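Local coordinates for peptidoglycan D,D-transpeptidase FtsI (Yersinia pestis, PDB 6SYN), which probably cross-links peptidoglycan as a class B penicillin-binding D,D-transpeptidase with an active site that binds beta-lactam antibiotics, at residues L274-Y279 against A293-T298; I286-R291 against S305-S310; L312-P317 against E356-S361; E417-P422 against I436-G441. All blocks are in the same frame, centred on the assembly; numbering follows the deposited sequence.

Contact 1 of 4, residues L274-Y279 against A293-T298; sequences LNTLPY and AELSVT
A small antiparallel sheet at the surface of the transpeptidase domain pairs strand 273-275 with strand 294-296. L274 and L295 form a hydrogen-bonded pair. L274 N donates to L295 O over 3.0 Å, with a nearly straight N-H (169°), but N stands above the carbonyl plane. In the return bond, L295 N lies in the carbonyl plane of L274 O at 2.9 Å, and here the N-H is bent (132°). Both leucine side chains leave on the same face of the sheet, where L274 also packs on L312 of helix 306-314. N275 and E294 make the next, non-hydrogen-bonded pair, with side chains on the other face.

Beyond the strand, T276 N donates to A293 O at 2.9 Å. The T276 side chain turns to the partner strand. Its OG1 sits between the backbone N and the carbonyl carbon (chi1 43°) and bonds to Y292 O. Its CG2 meets L295 CB at 3.6 Å, and the two side chains cross at about a right angle. N275 OD1 accepts from L277 N at 3.1 Å, an Asx turn. L277 CD2 then lies 4.3 Å from A293 CB. Backbone bonds set the register, T276 CG2 packs on L295, and the hydroxyl of buried T276 is satisfied by the backbone carbonyl of Y292.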
# COMPACT_ATOMS: atom_id res chain seq x y z
N LEU A 274 15.87 -18.81 25.69
CA LEU A 274 16.90 -17.74 25.83
C LEU A 274 16.57 -16.85 27.03
O LEU A 274 15.38 -16.55 27.24
CB LEU A 274 16.96 -16.92 24.53
CG LEU A 274 17.93 -17.43 23.47
CD1 LEU A 274 17.59 -18.85 23.05
CD2 LEU A 274 17.94 -16.52 22.25
N ASN A 275 17.60 -16.45 27.78
CA ASN A 275 17.54 -15.37 28.80
C ASN A 275 17.15 -14.07 28.07
O ASN A 275 17.91 -13.67 27.17
CB ASN A 275 18.86 -15.24 29.55
CG ASN A 275 18.86 -14.15 30.61
OD1 ASN A 275 18.70 -12.97 30.29
ND2 ASN A 275 19.04 -14.53 31.86
N THR A 276 16.02 -13.46 28.44
CA THR A 276 15.44 -12.27 27.76
C THR A 276 15.48 -11.06 28.70
O THR A 276 14.76 -10.08 28.42
CB THR A 276 14.05 -12.58 27.20
OG1 THR A 276 13.34 -13.34 28.19
CG2 THR A 276 14.11 -13.36 25.90
N LEU A 277 16.32 -11.10 29.74
CA LEU A 277 16.51 -9.98 30.70
C LEU A 277 17.25 -8.84 30.00
O LEU A 277 17.96 -9.06 29.02
CB LEU A 277 17.29 -10.48 31.92
CG LEU A 277 16.53 -11.46 32.80
CD1 LEU A 277 17.47 -12.17 33.77
CD2 LEU A 277 15.41 -10.76 33.56
N PRO A 278 17.12 -7.58 30.48
CA PRO A 278 17.85 -6.45 29.90
C PRO A 278 19.36 -6.70 29.97
O PRO A 278 19.80 -7.22 30.98
CB PRO A 278 17.46 -5.26 30.79
CG PRO A 278 16.14 -5.68 31.41
CD PRO A 278 16.27 -7.18 31.61
N TYR A 279 20.09 -6.36 28.91
CA TYR A 279 21.57 -6.46 28.85
C TYR A 279 22.12 -5.32 27.99
O TYR A 279 21.31 -4.56 27.40
CB TYR A 279 22.02 -7.84 28.38
CG TYR A 279 21.97 -8.09 26.89
CD1 TYR A 279 20.78 -8.04 26.19
CD2 TYR A 279 23.12 -8.43 26.19
CE1 TYR A 279 20.72 -8.31 24.83
CE2 TYR A 279 23.08 -8.69 24.83
CZ TYR A 279 21.88 -8.63 24.15
OH TYR A 279 21.84 -8.89 22.81
N ALA A 293 11.81 -13.07 31.99
CA ALA A 293 13.13 -13.55 32.46
C ALA A 293 13.73 -14.47 31.40
O ALA A 293 14.89 -14.26 31.03
CB ALA A 293 12.97 -14.26 33.79
N GLU A 294 12.93 -15.44 30.94
CA GLU A 294 13.28 -16.43 29.89
C GLU A 294 12.25 -16.28 28.76
O GLU A 294 11.24 -15.60 28.99
CB GLU A 294 13.23 -17.87 30.42
CG GLU A 294 13.53 -18.01 31.91
CD GLU A 294 12.38 -17.72 32.86
OE1 GLU A 294 11.21 -17.68 32.40
OE2 GLU A 294 12.64 -17.52 34.07
N LEU A 295 12.48 -16.92 27.61
CA LEU A 295 11.48 -17.00 26.52
C LEU A 295 11.94 -18.05 25.50
O LEU A 295 13.09 -17.95 25.04
CB LEU A 295 11.35 -15.61 25.88
CG LEU A 295 9.94 -15.09 25.57
CD1 LEU A 295 8.92 -15.47 26.63
CD2 LEU A 295 9.97 -13.58 25.41
N SER A 296 11.08 -19.02 25.17
CA SER A 296 11.29 -19.98 24.05
C SER A 296 11.39 -19.19 22.74
O SER A 296 11.06 -17.98 22.75
CB SER A 296 10.20 -21.02 23.97
OG SER A 296 8.99 -20.45 23.48
N VAL A 297 11.83 -19.85 21.66
CA VAL A 297 11.96 -19.25 20.30
C VAL A 297 10.57 -18.83 19.81
O VAL A 297 10.44 -17.71 19.27
CB VAL A 297 12.66 -20.21 19.32
CG1 VAL A 297 12.62 -19.70 17.89
CG2 VAL A 297 14.10 -20.47 19.73
N THR A 298 9.56 -19.68 20.01
CA THR A 298 8.13 -19.36 19.79
C THR A 298 7.80 -18.08 20.57
O THR A 298 7.26 -17.14 19.97
CB THR A 298 7.24 -20.53 20.19
OG1 THR A 298 7.84 -21.73 19.71
CG2 THR A 298 5.82 -20.42 19.66

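Contact 2 of 4, residues I286-R291 against S305-S310; sequences IKDVAR and SNVGVS. With CB9 ((2R,4S)-2-[(1R)-1-{[(2S)-2-carboxy-2-phenylacetyl]amino}-2-oxoethyl]-5,5-dimethyl-1,3-thiazolidine-4-carboxylic acid), chain D.
D288 carries most of this contact. Its CB leads into a side chain whose CG is anti to the carbonyl carbon (chi1 -77°), and this swings the carboxylate to the start of helix 306-314. OD1 meets two backbone amides. V307 N donates to it over 3.0 Å with a good angle (164°), coming from above the carboxylate plane. N306 N is nearer to OD1, at 2.6 Å, but its bond is weak in angle. OD2 accepts from S305 OG at 2.6 Å through its syn lone pair. S305 is the N-cap residue, and its OG in turn accepts from G308 N at 2.9 Å. The hydroxyl is therefore fixed as donor to D288 and acceptor from the helix. By holding the helix start, D288 probably positions N306 from the second shell. The amides at this helix end would be expected to favour the charged form of D288.

Beside the polar cluster, I286 CG2 packs on V307 CG2 at 3.9 Å. On the pocket side, N306 uses both ends of its amide. ND2 donates to CB9 OAF, the side-chain amide oxygen of the ring-opened penicillin, at 2.8 Å, and also to water 1, which donates to K287 O. OD1 bonds to K255 NZ, so the amide is held in one orientation. V289 CG2 touches the CB9 phenyl ring at CAM, 3.3 Å away. The sequence S304-S305-N306 fits the SxN motif of penicillin-binding proteins, which lines the beta-lactam pocket.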
# COMPACT_ATOMS: atom_id res chain seq x y z
N ILE A 286 19.58 -3.02 25.55
CA ILE A 286 18.47 -3.75 24.87
C ILE A 286 17.54 -4.25 25.98
O ILE A 286 17.98 -5.14 26.74
CB ILE A 286 18.95 -4.91 23.98
CG1 ILE A 286 20.21 -4.59 23.18
CG2 ILE A 286 17.81 -5.38 23.08
CD1 ILE A 286 20.02 -3.55 22.11
N LYS A 287 16.34 -3.68 26.11
CA LYS A 287 15.30 -4.20 27.03
C LYS A 287 14.00 -4.40 26.25
O LYS A 287 13.80 -3.76 25.19
CB LYS A 287 15.13 -3.31 28.26
CG LYS A 287 14.57 -1.91 28.01
CD LYS A 287 13.85 -1.35 29.22
CE LYS A 287 13.35 0.07 29.03
NZ LYS A 287 12.54 0.51 30.19
N ASP A 288 13.15 -5.29 26.77
CA ASP A 288 11.84 -5.65 26.18
C ASP A 288 10.75 -4.82 26.86
O ASP A 288 10.95 -4.40 28.02
CB ASP A 288 11.60 -7.15 26.30
CG ASP A 288 12.37 -7.99 25.30
OD1 ASP A 288 12.84 -7.41 24.30
OD2 ASP A 288 12.48 -9.20 25.51
N VAL A 289 9.66 -4.58 26.13
CA VAL A 289 8.43 -3.90 26.64
C VAL A 289 7.76 -4.84 27.66
O VAL A 289 7.64 -4.46 28.84
CB VAL A 289 7.50 -3.52 25.47
CG1 VAL A 289 6.06 -3.28 25.90
CG2 VAL A 289 8.06 -2.32 24.74
N ALA A 290 7.36 -6.03 27.20
CA ALA A 290 6.84 -7.12 28.05
C ALA A 290 8.03 -7.80 28.72
O ALA A 290 8.75 -8.56 28.04
CB ALA A 290 6.01 -8.07 27.22
N ARG A 291 8.25 -7.48 30.00
CA ARG A 291 9.39 -7.97 30.82
C ARG A 291 9.21 -9.48 31.06
O ARG A 291 8.17 -9.87 31.65
CB ARG A 291 9.49 -7.10 32.09
CG ARG A 291 10.05 -7.79 33.33
CD ARG A 291 11.56 -7.76 33.42
NE ARG A 291 12.02 -8.49 34.59
CZ ARG A 291 13.12 -8.22 35.29
NH1 ARG A 291 13.42 -8.96 36.34
NH2 ARG A 291 13.92 -7.22 34.95
N SER A 305 10.10 -10.21 21.47
CA SER A 305 11.32 -10.00 22.29
C SER A 305 12.42 -9.36 21.44
O SER A 305 12.90 -10.01 20.50
CB SER A 305 11.78 -11.29 22.93
OG SER A 305 12.89 -11.07 23.78
N ASN A 306 12.82 -8.13 21.79
CA ASN A 306 13.97 -7.42 21.18
C ASN A 306 15.27 -8.08 21.66
O ASN A 306 16.16 -8.31 20.82
CB ASN A 306 13.98 -5.92 21.49
CG ASN A 306 12.94 -5.13 20.73
OD1 ASN A 306 12.22 -5.66 19.88
ND2 ASN A 306 12.84 -3.85 21.02
N VAL A 307 15.37 -8.38 22.96
CA VAL A 307 16.55 -9.06 23.57
C VAL A 307 16.72 -10.42 22.88
O VAL A 307 17.86 -10.73 22.45
CB VAL A 307 16.41 -9.23 25.10
CG1 VAL A 307 17.40 -10.25 25.65
CG2 VAL A 307 16.56 -7.91 25.84
N GLY A 308 15.62 -11.18 22.80
CA GLY A 308 15.53 -12.50 22.15
C GLY A 308 16.19 -12.51 20.78
O GLY A 308 17.12 -13.31 20.59
N VAL A 309 15.74 -11.63 19.87
CA VAL A 309 16.23 -11.56 18.46
C VAL A 309 17.63 -10.94 18.42
O VAL A 309 18.41 -11.32 17.52
CB VAL A 309 15.26 -10.81 17.52
CG1 VAL A 309 13.96 -11.57 17.33
CG2 VAL A 309 14.99 -9.37 17.95
N SER A 310 17.95 -10.01 19.32
CA SER A 310 19.29 -9.38 19.41
C SER A 310 20.32 -10.46 19.75
O SER A 310 21.43 -10.44 19.18
CB SER A 310 19.34 -8.26 20.42
OG SER A 310 19.54 -8.77 21.74
C CB9 D . 9.08 -4.07 17.28
N CB9 D . 9.29 -2.38 19.12
O CB9 D . 8.45 -3.34 16.55
CA CB9 D . 9.40 -3.79 18.74
CB CB9 D . 8.59 -4.75 19.65
CAA CB9 D . 5.49 -4.82 21.57
CAB CB9 D . 5.83 -2.41 21.03
OAD CB9 D . 3.98 -3.95 18.79
OAE CB9 D . 11.69 1.33 20.77
OAF CB9 D . 11.51 -2.12 19.20
OAG CB9 D . 4.96 -5.77 18.15
OAH CB9 D . 11.37 0.71 18.76
CAJ CB9 D . 6.58 1.17 21.92
CAK CB9 D . 7.35 0.36 22.73
CAL CB9 D . 6.99 1.44 20.64
CAM CB9 D . 8.53 -0.18 22.25
CAN CB9 D . 8.17 0.90 20.15
NAP CB9 D . 7.31 -5.19 19.07
SAQ CB9 D . 8.08 -3.96 21.22
CAR CB9 D . 4.95 -4.67 18.67
CAS CB9 D . 11.18 0.62 19.95
CAT CB9 D . 10.39 -1.73 19.52
CAU CB9 D . 8.94 0.05 20.94
CAX CB9 D . 6.29 -4.15 19.21
CAY CB9 D . 10.27 -0.52 20.47
CAZ CB9 D . 6.30 -3.83 20.75
O HOH W 1 14.46 -2.23 22.67

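Contact 3 of 4, residues L312-P317 against E356-S361; sequences LALAMP and ERATFS
R357 leaves its helix with CG anti to the carbonyl carbon (chi1 -70°), and a bend at chi3 (74°) turns the guanidinium to the end of helix 306-314. L314 also has CG anti to its carbonyl carbon. Its CD2 comes over the centre of one guanidinium face, 3.7 Å above the plane, with CD2 and R357 CZ 3.8 Å apart. The two side chains cross obliquely.

Polar partners lie at the edge of the same flat group. R357 NH2 donates to M316 O over 2.7 Å (145°), with the oxygen close to the guanidinium plane. R357 NE donates to water 2 at 2.8 Å. The same water lies 2.9 Å from A313 O, so it can bridge the arginine to a second carbonyl near the end of the helix. The positive group beside these carbonyls is probably favourable. R357 NH1 has a long, weak ion pair with D354.

Deeper in, A313 CB rests on S361 CB at 3.6 Å. The S361 hydroxyl folds back on the preceding turn, where OG donates to A358 O at 2.5 Å along a lone pair; S361 N donates to the same oxygen. L314 CD1 reaches A358 CB at 4.4 Å. The contact joins the end of helix 306-314 and the loop after it to helix 354-360, with L321 of helix 319-327 against A313 and S361, in the helical part of the penicillin-binding transpeptidase fold.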
# COMPACT_ATOMS: atom_id res chain seq x y z
N LEU A 312 20.03 -13.63 19.06
CA LEU A 312 20.07 -14.55 17.89
C LEU A 312 20.96 -13.96 16.79
O LEU A 312 21.81 -14.70 16.26
CB LEU A 312 18.64 -14.81 17.37
CG LEU A 312 17.71 -15.57 18.32
CD1 LEU A 312 16.34 -15.78 17.67
CD2 LEU A 312 18.31 -16.91 18.74
N ALA A 313 20.77 -12.68 16.47
CA ALA A 313 21.62 -11.90 15.54
C ALA A 313 23.10 -12.02 15.94
O ALA A 313 23.91 -12.36 15.06
CB ALA A 313 21.20 -10.45 15.55
N LEU A 314 23.42 -11.77 17.21
CA LEU A 314 24.82 -11.60 17.70
C LEU A 314 25.49 -12.96 17.94
O LEU A 314 26.72 -12.97 18.14
CB LEU A 314 24.83 -10.73 18.97
CG LEU A 314 24.65 -9.23 18.74
CD1 LEU A 314 24.29 -8.51 20.03
CD2 LEU A 314 25.90 -8.61 18.13
N ALA A 315 24.75 -14.07 17.89
CA ALA A 315 25.33 -15.44 17.86
C ALA A 315 25.63 -15.83 16.41
O ALA A 315 25.92 -17.03 16.16
CB ALA A 315 24.41 -16.44 18.53
N MET A 316 25.59 -14.87 15.48
CA MET A 316 25.85 -15.11 14.03
C MET A 316 26.65 -13.94 13.46
O MET A 316 26.65 -12.85 14.03
CB MET A 316 24.54 -15.25 13.26
CG MET A 316 23.70 -16.43 13.73
SD MET A 316 22.27 -16.76 12.67
CE MET A 316 21.20 -15.40 13.13
N PRO A 317 27.36 -14.14 12.32
CA PRO A 317 28.00 -13.05 11.60
C PRO A 317 26.96 -12.05 11.07
O PRO A 317 25.87 -12.47 10.70
CB PRO A 317 28.71 -13.70 10.40
CG PRO A 317 28.73 -15.18 10.72
CD PRO A 317 27.56 -15.43 11.65
N GLU A 356 24.49 -2.17 15.90
CA GLU A 356 23.91 -2.11 14.54
C GLU A 356 23.30 -3.47 14.20
O GLU A 356 22.12 -3.52 13.82
CB GLU A 356 24.95 -1.63 13.53
CG GLU A 356 25.09 -0.12 13.52
CD GLU A 356 26.33 0.45 12.83
OE1 GLU A 356 27.20 -0.35 12.43
OE2 GLU A 356 26.40 1.68 12.70
N ARG A 357 24.07 -4.55 14.39
CA ARG A 357 23.65 -5.97 14.24
C ARG A 357 22.36 -6.22 15.02
O ARG A 357 21.42 -6.79 14.44
CB ARG A 357 24.77 -6.90 14.69
CG ARG A 357 25.97 -6.89 13.76
CD ARG A 357 27.24 -7.39 14.40
NE ARG A 357 27.22 -8.84 14.57
CZ ARG A 357 28.16 -9.54 15.19
NH1 ARG A 357 29.21 -8.94 15.72
NH2 ARG A 357 28.04 -10.86 15.27
N ALA A 358 22.31 -5.81 16.29
CA ALA A 358 21.14 -5.93 17.19
C ALA A 358 19.93 -5.20 16.59
O ALA A 358 18.89 -5.83 16.39
CB ALA A 358 21.47 -5.41 18.57
N THR A 359 20.07 -3.91 16.30
CA THR A 359 18.95 -3.06 15.80
C THR A 359 18.42 -3.63 14.48
O THR A 359 17.19 -3.56 14.27
CB THR A 359 19.37 -1.59 15.69
OG1 THR A 359 20.60 -1.53 14.96
CG2 THR A 359 19.54 -0.95 17.05
N PHE A 360 19.29 -4.20 13.64
CA PHE A 360 18.93 -4.89 12.37
C PHE A 360 18.05 -6.12 12.65
O PHE A 360 17.25 -6.48 11.76
CB PHE A 360 20.18 -5.32 11.60
CG PHE A 360 20.00 -5.43 10.11
CD1 PHE A 360 19.57 -4.34 9.36
CD2 PHE A 360 20.28 -6.61 9.43
CE1 PHE A 360 19.42 -4.43 7.99
CE2 PHE A 360 20.14 -6.70 8.06
CZ PHE A 360 19.70 -5.61 7.34
N SER A 361 18.18 -6.74 13.83
CA SER A 361 17.40 -7.93 14.24
C SER A 361 15.98 -7.54 14.66
O SER A 361 15.14 -8.46 14.77
CB SER A 361 18.10 -8.73 15.30
OG SER A 361 17.94 -8.15 16.59
O HOH W 2 25.00 -10.15 13.45

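Contact 4 of 4, residues E417-P422 against I436-G441; sequences ESVALP and IAIKTG. With CB9 ((2R,4S)-2-[(1R)-1-{[(2S)-2-carboxy-2-phenylacetyl]amino}-2-oxoethyl]-5,5-dimethyl-1,3-thiazolidine-4-carboxylic acid), chain D.
The short 3-10 turn at E417-S418 and the loop after it lie against the start of strand 437-446, with the CA atoms of E417 and A437 4.4 Å apart and no hydrogen bond between the segments. Instead, E417 CA points its hydrogen at I436 O over 3.2 Å, nearly straight (165°). E417 CG lies near the same oxygen, and the extended chain carries OE1 to a salt bridge with R435.

V419 is the main apolar contact. Its CG1, anti to the backbone N, meets I438 CG1 at 3.7 Å. The two side chains cross obliquely. I438 holds CG1 in the crowded position between its backbone N and carbonyl carbon (chi1 69°), which turns this branch to the loop. A420 CB fits against both isoleucines. It is 3.6 Å from I436 CD1 and 4.2 Å from I438 CD1.

The strand is at the edge of the five-stranded antiparallel sheet of the transpeptidase domain, and K439-T440-G441 fits the KTG motif of penicillin-binding proteins. V419 CG1 reaches this motif at T440 CG2, 4.2 Å away. T440 OG1 donates to CB9 OAG, a thiazolidine carboxylate oxygen, at 2.7 Å. The K439 chain bends at chi2 and chi4. Its NZ donates to T440 O at 3.0 Å, from above the carbonyl plane, and also bonds to S304 OG. The ammonium group near the ligand carboxylate would be expected to stabilise its negative charge.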
# COMPACT_ATOMS: atom_id res chain seq x y z
N GLU A 417 1.71 -18.35 14.54
CA GLU A 417 0.29 -18.57 14.94
C GLU A 417 0.07 -18.08 16.37
O GLU A 417 -1.07 -17.72 16.72
CB GLU A 417 -0.08 -20.05 14.87
CG GLU A 417 -0.02 -20.61 13.47
CD GLU A 417 -0.93 -21.79 13.21
OE1 GLU A 417 -0.46 -22.75 12.58
OE2 GLU A 417 -2.10 -21.75 13.62
N SER A 418 1.15 -18.09 17.15
CA SER A 418 1.22 -17.70 18.58
C SER A 418 0.84 -16.22 18.78
O SER A 418 0.38 -15.88 19.88
CB SER A 418 2.60 -17.97 19.10
OG SER A 418 2.64 -17.92 20.51
N VAL A 419 1.03 -15.38 17.76
CA VAL A 419 0.90 -13.90 17.88
C VAL A 419 -0.59 -13.54 17.98
O VAL A 419 -0.90 -12.60 18.73
CB VAL A 419 1.63 -13.19 16.73
CG1 VAL A 419 1.49 -11.67 16.79
CG2 VAL A 419 3.11 -13.57 16.70
N ALA A 420 -1.48 -14.27 17.29
CA ALA A 420 -2.94 -14.05 17.27
C ALA A 420 -3.66 -15.02 18.22
O ALA A 420 -4.91 -14.98 18.26
CB ALA A 420 -3.46 -14.18 15.86
N LEU A 421 -2.93 -15.87 18.94
CA LEU A 421 -3.49 -16.75 20.00
C LEU A 421 -3.23 -16.09 21.36
O LEU A 421 -2.31 -15.30 21.49
CB LEU A 421 -2.86 -18.15 19.90
CG LEU A 421 -3.35 -18.99 18.73
CD1 LEU A 421 -2.43 -20.18 18.47
CD2 LEU A 421 -4.78 -19.46 18.94
N PRO A 422 -4.07 -16.38 22.38
CA PRO A 422 -3.89 -15.80 23.72
C PRO A 422 -2.46 -15.97 24.24
O PRO A 422 -1.87 -17.01 24.03
CB PRO A 422 -4.91 -16.57 24.58
CG PRO A 422 -6.00 -16.95 23.59
CD PRO A 422 -5.26 -17.25 22.31
N ILE A 436 -4.12 -18.27 11.63
CA ILE A 436 -3.34 -17.20 10.94
C ILE A 436 -1.92 -17.14 11.52
O ILE A 436 -1.75 -17.40 12.72
CB ILE A 436 -4.05 -15.83 11.01
CG1 ILE A 436 -4.05 -15.21 12.41
CG2 ILE A 436 -5.45 -15.91 10.43
CD1 ILE A 436 -4.61 -13.81 12.45
N ALA A 437 -0.96 -16.82 10.66
CA ALA A 437 0.46 -16.57 11.00
C ALA A 437 0.79 -15.10 10.72
O ALA A 437 1.03 -14.74 9.55
CB ALA A 437 1.34 -17.51 10.21
N ILE A 438 0.78 -14.29 11.78
CA ILE A 438 1.07 -12.82 11.72
C ILE A 438 2.29 -12.50 12.59
O ILE A 438 2.65 -13.31 13.47
CB ILE A 438 -0.14 -12.00 12.18
CG1 ILE A 438 -0.42 -12.15 13.68
CG2 ILE A 438 -1.36 -12.34 11.35
CD1 ILE A 438 -1.22 -11.01 14.27
N LYS A 439 2.86 -11.33 12.36
CA LYS A 439 3.80 -10.64 13.28
C LYS A 439 3.36 -9.18 13.37
O LYS A 439 3.16 -8.56 12.31
CB LYS A 439 5.22 -10.79 12.74
CG LYS A 439 6.31 -10.20 13.63
CD LYS A 439 6.53 -10.99 14.89
CE LYS A 439 7.34 -10.24 15.93
NZ LYS A 439 6.54 -9.17 16.55
N THR A 440 3.20 -8.65 14.58
CA THR A 440 2.95 -7.21 14.81
C THR A 440 4.28 -6.46 14.74
O THR A 440 5.34 -7.11 14.74
CB THR A 440 2.28 -6.95 16.17
OG1 THR A 440 3.14 -7.50 17.17
CG2 THR A 440 0.90 -7.55 16.25
N GLY A 441 4.20 -5.13 14.70
CA GLY A 441 5.35 -4.22 14.74
C GLY A 441 4.91 -2.83 15.13
O GLY A 441 3.79 -2.42 14.73
C CB9 D . 9.08 -4.07 17.28
N CB9 D . 9.29 -2.38 19.12
O CB9 D . 8.45 -3.34 16.55
CA CB9 D . 9.40 -3.79 18.74
CB CB9 D . 8.59 -4.75 19.65
CAA CB9 D . 5.49 -4.82 21.57
CAB CB9 D . 5.83 -2.41 21.03
OAD CB9 D . 3.98 -3.95 18.79
OAE CB9 D . 11.69 1.33 20.77
OAF CB9 D . 11.51 -2.12 19.20
OAG CB9 D . 4.96 -5.77 18.15
OAH CB9 D . 11.37 0.71 18.76
CAJ CB9 D . 6.58 1.17 21.92
CAK CB9 D . 7.35 0.36 22.73
CAL CB9 D . 6.99 1.44 20.64
CAM CB9 D . 8.53 -0.18 22.25
CAN CB9 D . 8.17 0.90 20.15
NAP CB9 D . 7.31 -5.19 19.07
SAQ CB9 D . 8.08 -3.96 21.22
CAR CB9 D . 4.95 -4.67 18.67
CAS CB9 D . 11.18 0.62 19.95
CAT CB9 D . 10.39 -1.73 19.52
CAU CB9 D . 8.94 0.05 20.94
CAX CB9 D . 6.29 -4.15 19.21
CAY CB9 D . 10.27 -0.52 20.47
CAZ CB9 D . 6.30 -3.83 20.75

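Contact 1 comes first along the chain and closes the loop from 274 to 298. Contact 2 opens within that loop and closes beyond it, so the two cross. They touch where Y279 OH bonds to S310 OG and Y279 O to I286 N. Contact 3 follows in series, closing a longer loop from 312 to 361. It shares helix 306-314 with contact 2 and touches contact 1 through Y279 and L314. Contact 4 closes last, from 417 to 441, and ties the loop after helix 406-416 to the edge of the main sheet. It does not touch contact 2, yet the two reach CB9 from different parts of the domain.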